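Local coordinates for reticulocyte binding protein (Streptococcus agalactiae COH1, PDB 3FAW) that probably hydrolyses the alpha-1,6 glycosidic branch linkages of pullulan and related alpha-glucans as a pullulanase of the streptococcal cell surface, at residues A[664-667]-A[668-672]. Numbering follows the deposited sequence.
With CA (calcium ion), chain D.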
ATOM      1  N   TYR A 664      -2.277  -3.696  13.698  1.00 14.74           N
ATOM      2  CA  TYR A 664      -1.608  -2.421  13.418  1.00 14.70           C
ATOM      3  C   TYR A 664      -1.011  -1.756  14.667  1.00 14.99           C
ATOM      4  O   TYR A 664      -0.020  -1.037  14.563  1.00 14.81           O
ATOM      5  CB  TYR A 664      -2.573  -1.453  12.717  1.00 15.59           C
ATOM      6  CG  TYR A 664      -3.470  -0.651  13.647  1.00 16.30           C
ATOM      7  CD1 TYR A 664      -3.302   0.724  13.791  1.00 17.68           C
ATOM      8  CD2 TYR A 664      -4.482  -1.266  14.383  1.00 20.47           C
ATOM      9  CE1 TYR A 664      -4.117   1.467  14.638  1.00 19.25           C
ATOM     10  CE2 TYR A 664      -5.302  -0.530  15.236  1.00 19.44           C
ATOM     11  CZ  TYR A 664      -5.115   0.835  15.357  1.00 20.33           C
ATOM     12  OH  TYR A 664      -5.923   1.575  16.195  1.00 18.91           O
ATOM     13  N   ASP A 665      -1.618  -2.002  15.832  1.00 14.04           N
ATOM     14  CA  ASP A 665      -1.202  -1.399  17.110  1.00 13.71           C
ATOM     15  C   ASP A 665      -0.918  -2.494  18.164  1.00 13.45           C
ATOM     16  O   ASP A 665      -1.094  -2.284  19.367  1.00 13.35           O
ATOM     17  CB  ASP A 665      -2.304  -0.438  17.600  1.00 12.93           C
ATOM     18  CG  ASP A 665      -1.821   0.556  18.659  1.00 10.86           C
ATOM     19  OD1 ASP A 665      -0.620   0.908  18.687  1.00  9.26           O
ATOM     20  OD2 ASP A 665      -2.662   1.008  19.466  1.00 12.49           O
ATOM     21  N   SER A 666      -0.471  -3.659  17.693  1.00 13.19           N
ATOM     22  CA  SER A 666      -0.188  -4.806  18.553  1.00 12.45           C
ATOM     23  C   SER A 666       1.298  -4.874  18.872  1.00 13.60           C
ATOM     24  O   SER A 666       2.124  -4.279  18.176  1.00 12.18           O
ATOM     25  CB  SER A 666      -0.625  -6.113  17.884  1.00 12.42           C
ATOM     26  OG  SER A 666      -2.035  -6.214  17.802  1.00 10.92           O
ATOM     27  N   SER A 667       1.626  -5.624  19.921  1.00 12.93           N
ATOM     28  CA  SER A 667       3.003  -5.733  20.400  1.00 12.31           C
ATOM     29  C   SER A 667       3.888  -6.546  19.462  1.00 11.64           C
ATOM     30  O   SER A 667       3.402  -7.211  18.541  1.00 10.49           O
ATOM     31  CB  SER A 667       3.025  -6.383  21.780  1.00 12.95           C
ATOM     32  OG  SER A 667       2.581  -7.727  21.705  1.00 12.68           O
ATOM     33  N   ASP A 668       5.192  -6.490  19.717  1.00 10.59           N
ATOM     34  CA  ASP A 668       6.150  -7.360  19.037  1.00 11.64           C
ATOM     35  C   ASP A 668       5.874  -8.831  19.318  1.00 12.62           C
ATOM     36  O   ASP A 668       6.120  -9.676  18.460  1.00 12.97           O
ATOM     37  CB  ASP A 668       7.582  -7.023  19.452  1.00 11.46           C
ATOM     38  CG  ASP A 668       8.044  -5.691  18.908  1.00 12.80           C
ATOM     39  OD1 ASP A 668       7.818  -5.422  17.710  1.00 13.46           O
ATOM     40  OD2 ASP A 668       8.632  -4.912  19.681  1.00 10.50           O
ATOM     41  N   ALA A 669       5.367  -9.132  20.515  1.00 12.93           N
ATOM     42  CA  ALA A 669       4.957 -10.500  20.869  1.00 13.09           C
ATOM     43  C   ALA A 669       3.943 -11.057  19.861  1.00 14.36           C
ATOM     44  O   ALA A 669       4.027 -12.219  19.458  1.00 15.67           O
ATOM     45  CB  ALA A 669       4.373 -10.525  22.272  1.00 13.04           C
ATOM     46  N   ILE A 670       2.991 -10.215  19.461  1.00 13.77           N
ATOM     47  CA  ILE A 670       2.002 -10.571  18.447  1.00 12.84           C
ATOM     48  C   ILE A 670       2.596 -10.558  17.039  1.00 12.57           C
ATOM     49  O   ILE A 670       2.362 -11.478  16.258  1.00 12.96           O
ATOM     50  CB  ILE A 670       0.794  -9.595  18.474  1.00 12.96           C
ATOM     51  CG1 ILE A 670      -0.078  -9.849  19.708  1.00 12.56           C
ATOM     52  CG2 ILE A 670      -0.040  -9.727  17.197  1.00 11.12           C
ATOM     53  CD1 ILE A 670      -0.885 -11.138  19.636  1.00 16.72           C
ATOM     54  N   ASN A 671       3.371  -9.517  16.733  1.00 11.82           N
ATOM     55  CA  ASN A 671       3.738  -9.189  15.350  1.00 12.48           C
ATOM     56  C   ASN A 671       5.040  -9.791  14.810  1.00 12.83           C
ATOM     57  O   ASN A 671       5.296  -9.706  13.607  1.00 13.50           O
ATOM     58  CB  ASN A 671       3.784  -7.661  15.175  1.00 11.60           C
ATOM     59  CG  ASN A 671       2.416  -7.055  14.934  1.00 10.48           C
ATOM     60  OD1 ASN A 671       1.678  -7.621  13.990  1.00 10.03           O
ATOM     61  ND2 ASN A 671       2.028  -6.088  15.589  1.00  6.76           N
ATOM     62  N   HIS A 672       5.858 -10.395  15.670  1.00 13.36           N
ATOM     63  CA  HIS A 672       7.174 -10.875  15.236  1.00 14.11           C
ATOM     64  C   HIS A 672       7.093 -12.091  14.306  1.00 14.00           C
ATOM     65  O   HIS A 672       6.204 -12.934  14.434  1.00 14.36           O
ATOM     66  CB  HIS A 672       8.099 -11.169  16.437  1.00 14.58           C
ATOM     67  CG  HIS A 672       7.756 -12.415  17.196  1.00 11.56           C
ATOM     68  ND1 HIS A 672       8.360 -13.628  16.946  1.00 14.68           N
ATOM     69  CD2 HIS A 672       6.887 -12.632  18.213  1.00 12.17           C
ATOM     70  CE1 HIS A 672       7.868 -14.541  17.766  1.00 13.20           C
ATOM     71  NE2 HIS A 672       6.973 -13.963  18.546  1.00 12.67           N
TER
HETATM   72 CA    CA D   3       1.082   2.200  17.662  1.00 13.60          CA
HETATM   73  O   HOH W   1      -0.020   1.388  15.674  1.00  8.30           O
HETATM   74  O   HOH W   2       3.004   3.701  17.291  1.00 11.44           O
HETATM   75  O   HOH W   3       0.616   3.693  19.868  1.00 11.41           O
HETATM   76  O   HOH W   4      -0.005   4.350  16.802  1.00  6.90           O
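Ser667 is the N-cap of the short helix 668-671, and both of its oxygens are turned to backbone amides of that first turn. Ser667 OG lies between the backbone N and the carbonyl carbon (chi1 66°), which brings it to 3.4 Å from Ile670 N in a weak but fairly straight capping bond. Serine suits this place because one hydroxyl can accept from that amide while donating to its stronger partner, the Ala334 carbonyl. The main helical bond runs from Asn671 N to Ser667 O at 2.9 Å, arriving in the carbonyl plane, and Ile670 N adds a weak bond to the same oxygen. Ser666 O takes a weak bond from Asn671 ND2 (3.2 Å, 131° at the hydrogen), while Asn671 OD1 accepts from Ser663 OG. Asparagine, with a donor and an acceptor on one head, thereby ties the helix back to the incoming loop at two points. Ile670 CG2 packs on Ser666 CB at 3.7 Å, a branched aliphatic chain fitting between it and Ile660. Asp665 OD1 binds a calcium ion at 2.4 Å with the carbonyls of Asn340 and Tyr342 and four waters, one donating to Tyr664 O; an acid can give its second oxygen to Asp339 N. Polar chemistry thus holds the turn: the capped Ile670 amide within it; Asp668 N to Ser332 OG, Ser667 OG to Ala334, and Asp665 with its calcium ion to region 332-342; and, separately, the salt bridge of the buried Asp668, whose carboxylate matches Arg276.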